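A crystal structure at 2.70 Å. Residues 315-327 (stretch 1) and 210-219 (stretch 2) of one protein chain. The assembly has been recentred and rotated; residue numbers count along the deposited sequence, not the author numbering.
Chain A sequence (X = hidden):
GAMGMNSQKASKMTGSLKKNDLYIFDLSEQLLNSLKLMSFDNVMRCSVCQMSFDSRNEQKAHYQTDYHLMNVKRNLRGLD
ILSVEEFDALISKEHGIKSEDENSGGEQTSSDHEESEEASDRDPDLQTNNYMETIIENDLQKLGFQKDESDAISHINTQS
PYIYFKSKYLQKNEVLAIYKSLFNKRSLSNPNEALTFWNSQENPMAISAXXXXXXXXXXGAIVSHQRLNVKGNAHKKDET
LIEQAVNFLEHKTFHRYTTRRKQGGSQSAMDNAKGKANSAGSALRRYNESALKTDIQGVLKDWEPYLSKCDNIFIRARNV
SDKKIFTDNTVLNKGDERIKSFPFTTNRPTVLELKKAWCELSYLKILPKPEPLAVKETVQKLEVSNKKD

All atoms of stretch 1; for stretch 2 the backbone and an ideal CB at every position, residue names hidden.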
ATOM      1  N   ILE A 315       4.388   3.966   7.337  1.00 75.47           N
ATOM      2  CA  ILE A 315       4.504   5.255   8.015  1.00 77.94           C
ATOM      3  C   ILE A 315       5.938   5.745   7.917  1.00 76.30           C
ATOM      4  O   ILE A 315       6.872   5.007   8.250  1.00 91.11           O
ATOM      5  CB  ILE A 315       4.103   5.163   9.499  1.00 72.72           C
ATOM      6  CG1 ILE A 315       2.767   4.464   9.656  1.00 64.66           C
ATOM      7  CG2 ILE A 315       3.997   6.560  10.120  1.00 74.63           C
ATOM      8  CD1 ILE A 315       2.186   4.634  11.059  1.00 64.16           C
ATOM      9  N   ARG A 316       6.121   6.989   7.497  1.00 75.09           N
ATOM     10  CA  ARG A 316       7.404   7.666   7.656  1.00 85.19           C
ATOM     11  C   ARG A 316       7.257   8.804   8.656  1.00 85.14           C
ATOM     12  O   ARG A 316       6.496   9.755   8.421  1.00 71.13           O
ATOM     13  CB  ARG A 316       7.977   8.227   6.351  1.00 84.69           C
ATOM     14  CG  ARG A 316       9.193   9.105   6.725  1.00 90.75           C
ATOM     15  CD  ARG A 316      10.168   9.416   5.622  1.00106.73           C
ATOM     16  NE  ARG A 316       9.644  10.323   4.591  1.00121.61           N
ATOM     17  CZ  ARG A 316       9.164  11.554   4.793  1.00120.47           C
ATOM     18  NH1 ARG A 316       9.086  12.091   6.009  1.00120.60           N
ATOM     19  NH2 ARG A 316       8.733  12.250   3.755  1.00117.38           N
ATOM     20  N   ALA A 317       8.014   8.714   9.750  1.00 95.57           N
ATOM     21  CA  ALA A 317       8.073   9.771  10.763  1.00109.97           C
ATOM     22  C   ALA A 317       9.454   9.682  11.416  1.00123.45           C
ATOM     23  O   ALA A 317       9.642   8.946  12.386  1.00130.12           O
ATOM     24  CB  ALA A 317       6.956   9.623  11.786  1.00104.78           C
ATOM     25  N   ARG A 318      10.419  10.428  10.860  1.00127.86           N
ATOM     26  CA  ARG A 318      11.786  10.376  11.381  1.00133.05           C
ATOM     27  C   ARG A 318      11.866  10.940  12.794  1.00128.05           C
ATOM     28  O   ARG A 318      12.560  10.381  13.655  1.00128.77           O
ATOM     29  CB  ARG A 318      12.738  11.138  10.466  1.00144.34           C
ATOM     30  CG  ARG A 318      13.068  10.461   9.153  1.00146.59           C
ATOM     31  CD  ARG A 318      13.591  11.514   8.202  1.00148.79           C
ATOM     32  NE  ARG A 318      12.650  12.630   8.146  1.00149.02           N
ATOM     33  CZ  ARG A 318      11.899  12.921   7.090  1.00147.86           C
ATOM     34  NH1 ARG A 318      12.000  12.193   5.981  1.00137.48           N
ATOM     35  NH2 ARG A 318      11.058  13.950   7.139  1.00152.25           N
ATOM     36  N   ASN A 319      11.180  12.054  13.047  1.00121.10           N
ATOM     37  CA  ASN A 319      11.099  12.588  14.399  1.00128.68           C
ATOM     38  C   ASN A 319      10.463  11.569  15.344  1.00139.34           C
ATOM     39  O   ASN A 319       9.480  10.902  15.003  1.00135.44           O
ATOM     40  CB  ASN A 319      10.297  13.885  14.396  1.00123.16           C
ATOM     41  CG  ASN A 319      10.793  14.869  15.421  1.00137.24           C
ATOM     42  OD1 ASN A 319      11.960  14.833  15.806  1.00149.23           O
ATOM     43  ND2 ASN A 319       9.913  15.763  15.868  1.00139.09           N
ATOM     44  N   VAL A 320      11.032  11.456  16.546  1.00147.76           N
ATOM     45  CA  VAL A 320      10.566  10.450  17.498  1.00149.03           C
ATOM     46  C   VAL A 320       9.184  10.815  18.033  1.00142.28           C
ATOM     47  O   VAL A 320       8.318   9.944  18.202  1.00130.95           O
ATOM     48  CB  VAL A 320      11.598  10.269  18.629  1.00154.83           C
ATOM     49  CG1 VAL A 320      11.779  11.565  19.452  1.00152.14           C
ATOM     50  CG2 VAL A 320      11.229   9.075  19.511  1.00152.12           C
ATOM     51  N   SER A 321       8.952  12.107  18.301  1.00141.57           N
ATOM     52  CA  SER A 321       7.630  12.566  18.706  1.00136.55           C
ATOM     53  C   SER A 321       6.611  12.430  17.584  1.00138.47           C
ATOM     54  O   SER A 321       5.407  12.355  17.860  1.00138.95           O
ATOM     55  CB  SER A 321       7.693  14.023  19.152  1.00130.89           C
ATOM     56  OG  SER A 321       7.860  14.874  18.034  1.00125.04           O
ATOM     57  N   ASP A 322       7.067  12.408  16.330  1.00134.13           N
ATOM     58  CA  ASP A 322       6.156  12.277  15.203  1.00127.67           C
ATOM     59  C   ASP A 322       5.746  10.821  14.990  1.00120.95           C
ATOM     60  O   ASP A 322       4.580  10.540  14.685  1.00111.49           O
ATOM     61  CB  ASP A 322       6.801  12.865  13.943  1.00133.00           C
ATOM     62  CG  ASP A 322       6.942  14.394  14.004  1.00134.82           C
ATOM     63  OD1 ASP A 322       6.358  15.019  14.920  1.00140.05           O
ATOM     64  OD2 ASP A 322       7.639  14.966  13.130  1.00124.85           O
ATOM     65  N   LYS A 323       6.681   9.878  15.150  1.00118.11           N
ATOM     66  CA  LYS A 323       6.299   8.469  15.135  1.00107.17           C
ATOM     67  C   LYS A 323       5.332   8.161  16.277  1.00103.07           C
ATOM     68  O   LYS A 323       4.390   7.377  16.120  1.00 95.21           O
ATOM     69  CB  LYS A 323       7.551   7.586  15.211  1.00111.75           C
ATOM     70  CG  LYS A 323       7.306   6.067  15.085  1.00119.54           C
ATOM     71  CD  LYS A 323       6.910   5.644  13.663  1.00124.22           C
ATOM     72  CE  LYS A 323       6.553   4.152  13.572  1.00121.47           C
ATOM     73  NZ  LYS A 323       6.991   3.556  12.259  1.00115.49           N
ATOM     74  N   LYS A 324       5.529   8.800  17.426  1.00109.46           N
ATOM     75  CA  LYS A 324       4.623   8.584  18.541  1.00114.28           C
ATOM     76  C   LYS A 324       3.203   9.058  18.235  1.00105.63           C
ATOM     77  O   LYS A 324       2.266   8.634  18.914  1.00105.89           O
ATOM     78  CB  LYS A 324       5.181   9.281  19.785  1.00133.99           C
ATOM     79  CG  LYS A 324       4.561   8.838  21.101  1.00146.19           C
ATOM     80  CD  LYS A 324       4.965   9.774  22.232  1.00154.29           C
ATOM     81  CE  LYS A 324       4.161   9.500  23.494  1.00155.64           C
ATOM     82  NZ  LYS A 324       4.586  10.366  24.631  1.00158.76           N
ATOM     83  N   ILE A 325       3.014   9.905  17.215  1.00101.89           N
ATOM     84  CA  ILE A 325       1.680  10.423  16.911  1.00104.92           C
ATOM     85  C   ILE A 325       0.748   9.307  16.463  1.00104.35           C
ATOM     86  O   ILE A 325      -0.471   9.385  16.665  1.00115.12           O
ATOM     87  CB  ILE A 325       1.748  11.531  15.840  1.00114.90           C
ATOM     88  CG1 ILE A 325       2.617  12.696  16.305  1.00120.85           C
ATOM     89  CG2 ILE A 325       0.351  12.043  15.483  1.00114.52           C
ATOM     90  CD1 ILE A 325       2.724  13.784  15.275  1.00123.87           C
ATOM     91  N   PHE A 326       1.287   8.248  15.871  1.00 91.68           N
ATOM     92  CA  PHE A 326       0.435   7.246  15.253  1.00 92.74           C
ATOM     93  C   PHE A 326       0.005   6.141  16.208  1.00 92.76           C
ATOM     94  O   PHE A 326      -0.892   5.360  15.853  1.00 88.48           O
ATOM     95  CB  PHE A 326       1.142   6.654  14.026  1.00 85.11           C
ATOM     96  CG  PHE A 326       1.315   7.639  12.923  1.00 79.41           C
ATOM     97  CD1 PHE A 326       2.408   8.506  12.910  1.00 79.06           C
ATOM     98  CD2 PHE A 326       0.369   7.737  11.918  1.00 77.82           C
ATOM     99  CE1 PHE A 326       2.570   9.459  11.904  1.00 73.49           C
ATOM    100  CE2 PHE A 326       0.528   8.672  10.894  1.00 87.32           C
ATOM    101  CZ  PHE A 326       1.637   9.539  10.896  1.00 84.31           C
ATOM    102  N   THR A 327       0.604   6.068  17.403  1.00 88.14           N
ATOM    103  CA  THR A 327       0.331   4.996  18.362  1.00 99.43           C
ATOM    104  C   THR A 327       0.014   5.475  19.765  1.00108.41           C
ATOM    105  O   THR A 327      -0.493   4.679  20.564  1.00103.21           O
ATOM    106  CB  THR A 327       1.524   4.039  18.461  1.00 96.29           C
ATOM    107  OG1 THR A 327       2.693   4.780  18.861  1.00 94.51           O
ATOM    108  CG2 THR A 327       1.749   3.324  17.122  1.00 87.42           C
ATOM    109  N   UNK A 210      -1.069   4.579   3.809  1.00 64.72           N
ATOM    110  CA  UNK A 210       0.187   5.300   3.605  1.00 65.39           C
ATOM    111  C   UNK A 210       0.160   6.621   4.369  1.00 69.45           C
ATOM    112  O   UNK A 210      -0.771   7.417   4.211  1.00 68.56           O
ATOM    113  CB  UNK A 210       0.434   5.548   2.116  1.00 65.39           C
ATOM    114  N   UNK A 211       1.191   6.851   5.181  1.00 69.35           N
ATOM    115  CA  UNK A 211       1.300   8.012   6.056  1.00 61.07           C
ATOM    116  C   UNK A 211       2.730   8.542   6.029  1.00 69.59           C
ATOM    117  O   UNK A 211       3.682   7.777   6.219  1.00 71.94           O
ATOM    118  CB  UNK A 211       0.882   7.658   7.485  1.00 61.07           C
ATOM    119  N   UNK A 212       2.876   9.840   5.774  1.00 65.75           N
ATOM    120  CA  UNK A 212       4.129  10.536   5.988  1.00 63.61           C
ATOM    121  C   UNK A 212       3.907  11.827   6.762  1.00 70.67           C
ATOM    122  O   UNK A 212       3.003  12.588   6.446  1.00 76.22           O
ATOM    123  CB  UNK A 212       4.812  10.828   4.650  1.00 63.61           C
ATOM    124  N   UNK A 213       4.746  12.094   7.758  1.00 81.75           N
ATOM    125  CA  UNK A 213       4.680  13.330   8.528  1.00 79.75           C
ATOM    126  C   UNK A 213       6.096  13.849   8.667  1.00 87.25           C
ATOM    127  O   UNK A 213       7.057  13.076   8.707  1.00 95.70           O
ATOM    128  CB  UNK A 213       4.027  13.116   9.895  1.00 79.75           C
ATOM    129  N   UNK A 214       6.231  15.166   8.711  1.00 96.04           N
ATOM    130  CA  UNK A 214       7.533  15.737   8.969  1.00 95.69           C
ATOM    131  C   UNK A 214       7.579  17.219   8.691  1.00 95.96           C
ATOM    132  O   UNK A 214       7.043  17.690   7.680  1.00 92.61           O
ATOM    133  CB  UNK A 214       8.595  15.021   8.132  1.00 95.69           C
ATOM    134  N   UNK A 215       8.231  17.964   9.578  1.00 95.22           N
ATOM    135  CA  UNK A 215       8.335  19.401   9.388  1.00 90.88           C
ATOM    136  C   UNK A 215       6.999  20.106   9.363  1.00 99.74           C
ATOM    137  O   UNK A 215       6.846  21.105   8.656  1.00108.88           O
ATOM    138  CB  UNK A 215       9.085  19.697   8.088  1.00 90.88           C
ATOM    139  N   UNK A 216       6.018  19.609  10.111  1.00 99.63           N
ATOM    140  CA  UNK A 216       4.727  20.254  10.181  1.00 94.85           C
ATOM    141  C   UNK A 216       3.770  19.843   9.090  1.00 95.60           C
ATOM    142  O   UNK A 216       2.599  20.247   9.136  1.00 90.73           O
ATOM    143  CB  UNK A 216       4.913  21.772  10.140  1.00 94.85           C
ATOM    144  N   UNK A 217       4.232  19.043   8.124  1.00 91.12           N
ATOM    145  CA  UNK A 217       3.419  18.543   7.022  1.00 79.52           C
ATOM    146  C   UNK A 217       2.960  17.119   7.290  1.00 87.32           C
ATOM    147  O   UNK A 217       3.707  16.294   7.839  1.00 83.42           O
ATOM    148  CB  UNK A 217       4.199  18.607   5.708  1.00 79.52           C
ATOM    149  N   UNK A 218       1.739  16.828   6.854  1.00 87.26           N
ATOM    150  CA  UNK A 218       1.171  15.493   6.897  1.00 73.88           C
ATOM    151  C   UNK A 218       0.556  15.189   5.542  1.00 73.90           C
ATOM    152  O   UNK A 218       0.004  16.082   4.892  1.00 90.37           O
ATOM    153  CB  UNK A 218       0.135  15.365   8.015  1.00 73.88           C
ATOM    154  N   UNK A 219       0.686  13.936   5.110  1.00 68.74           N
ATOM    155  CA  UNK A 219      -0.107  13.358   4.028  1.00 70.20           C
ATOM    156  C   UNK A 219      -0.425  11.904   4.375  1.00 76.09           C
ATOM    157  O   UNK A 219       0.474  11.136   4.725  1.00 82.38           O
ATOM    158  CB  UNK A 219       0.631  13.453   2.691  1.00 70.20           C
TER

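Two backbone hydrogen bonds fix the register: Arg 316 N donates to the carbonyl O of position 211 (2.9 Å, N-H...O 160°), and N of position 213 donates to Arg 316 O (3.0 Å, 166°). The strands therefore run parallel, with Ile 315 beside 211 and Arg 316 beside 212.

Position 210 points its CA-to-CB bond away from stretch 1, and no atom of that stretch lies within 5.5 Å of the ideal CB. Many residues would suit. The deposited residue is Leu 210.

Position 211 shares a sheet face with Ile 315. Its ideal CB is 3.6 Å from Phe 326 CE2 and 4.2 Å from Ile 315 CG2, so the surroundings are hydrocarbon and offer no polar partner; Val, Ile, Leu, Met or Phe would suit. The residue is Phe 211, chi1 -68°. Its ring and that of Phe 326 form an oblique pair, centroids 5.6 Å apart and planes at 52°.

Position 212 lies on the face of Arg 316, whose NH2 is 4.3 Å from the ideal CB. An acidic group might answer that charge, but a long apolar chain could equally pack against the guanidinium. The residue is Met 212, present as selenomethionine. Its CB lies over one face of the guanidinium and SE comes 4.0 Å from Arg 316 NH2.

Position 213 points sideways, returning to the Phe 326 side: its ideal CB is 4.4 Å from Phe 326 CZ and 4.9 Å from Asp 322 CB. Carbon on several sides favours a compact aliphatic residue such as Val or Ile, perhaps Thr. Val 213 is found, chi1 64°, with the largest area covered by the other stretch. Its CG1 is 3.5 Å from Ala 317 CB, 3.8 Å from Asp 322 CB and 3.7 Å from Phe 326 CE1, at the ring edge. Val 213 O also accepts from water 1 (3.3 Å), which in turn accepts from Asn 319 N (2.9 Å), a bridge between the stretches.

Position 214 has phi/psi 168/138, which would jam a CB against the preceding carbonyl O; the ideal CB would also clash with Arg 318 NH2 at 2.9 Å. The backbone angles alone call for glycine, and the clash with Arg 318 NH2, a movable side-chain end, agrees with it; the residue is Gly 214.

Positions 215 and 216 face away. Phi of 61° favours glycine at the first, and 86/-6 calls for it at the second. Gly 215 and Gly 216 are the middle of a type I' turn.

Position 217 is beyond reach of stretch 1 and tolerates many residues; it is His 217.

Position 218 starts sideways with no near neighbour at CB, so only a long side chain could reach stretch 1. Phe 218, chi1 170°, does so: CE1 is 4.1 Å from Phe 326 CZ.

Position 219, out of reach, is Ala 219, paired through its backbone with Met 212.

Stretch 2 (210-219) LFMVGGGHFA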
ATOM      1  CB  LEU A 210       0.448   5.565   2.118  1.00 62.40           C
ATOM      2  CG  LEU A 210       0.275   4.428   1.096  1.00 63.52           C
ATOM      3  CD1 LEU A 210       0.303   4.977  -0.340  1.00 60.55           C
ATOM      4  CD2 LEU A 210       1.356   3.421   1.235  1.00 56.62           C
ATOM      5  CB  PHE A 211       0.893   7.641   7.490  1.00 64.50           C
ATOM      6  CG  PHE A 211      -0.579   7.313   7.634  1.00 65.56           C
ATOM      7  CD1 PHE A 211      -1.543   8.321   7.520  1.00 71.16           C
ATOM      8  CD2 PHE A 211      -1.002   6.010   7.871  1.00 65.91           C
ATOM      9  CE1 PHE A 211      -2.898   8.038   7.642  1.00 71.55           C
ATOM     10  CE2 PHE A 211      -2.364   5.713   8.005  1.00 68.96           C
ATOM     11  CZ  PHE A 211      -3.317   6.725   7.887  1.00 67.72           C
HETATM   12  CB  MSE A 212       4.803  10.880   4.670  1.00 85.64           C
HETATM   13  CG  MSE A 212       5.043   9.737   3.739  1.00 97.35           C
HETATM   14 SE   MSE A 212       5.622  10.456   2.013  1.00103.43          SE
HETATM   15  CE  MSE A 212       5.445   8.845   0.933  1.00106.36           C
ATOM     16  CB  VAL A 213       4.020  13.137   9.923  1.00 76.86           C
ATOM     17  CG1 VAL A 213       4.839  12.220  10.782  1.00 81.41           C
ATOM     18  CG2 VAL A 213       3.830  14.450  10.638  1.00 70.94           C
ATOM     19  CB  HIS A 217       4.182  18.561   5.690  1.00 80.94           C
ATOM     20  CG  HIS A 217       4.681  19.911   5.287  1.00 87.26           C
ATOM     21  ND1 HIS A 217       3.884  20.841   4.651  1.00 89.83           N
ATOM     22  CD2 HIS A 217       5.905  20.483   5.413  1.00 92.83           C
ATOM     23  CE1 HIS A 217       4.592  21.933   4.418  1.00 92.52           C
ATOM     24  NE2 HIS A 217       5.821  21.741   4.868  1.00 88.05           N
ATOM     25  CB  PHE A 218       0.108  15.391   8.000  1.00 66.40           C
ATOM     26  CG  PHE A 218      -0.678  14.129   7.962  1.00 74.68           C
ATOM     27  CD1 PHE A 218      -0.176  12.960   8.554  1.00 73.92           C
ATOM     28  CD2 PHE A 218      -1.924  14.087   7.339  1.00 81.08           C
ATOM     29  CE1 PHE A 218      -0.917  11.762   8.534  1.00 71.42           C
ATOM     30  CE2 PHE A 218      -2.674  12.885   7.309  1.00 81.45           C
ATOM     31  CZ  PHE A 218      -2.164  11.722   7.910  1.00 69.31           C
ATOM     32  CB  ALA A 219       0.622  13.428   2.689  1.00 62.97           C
TER
HETATM   33  O   HOH W   1       9.447  13.028  10.933  1.00113.28           O
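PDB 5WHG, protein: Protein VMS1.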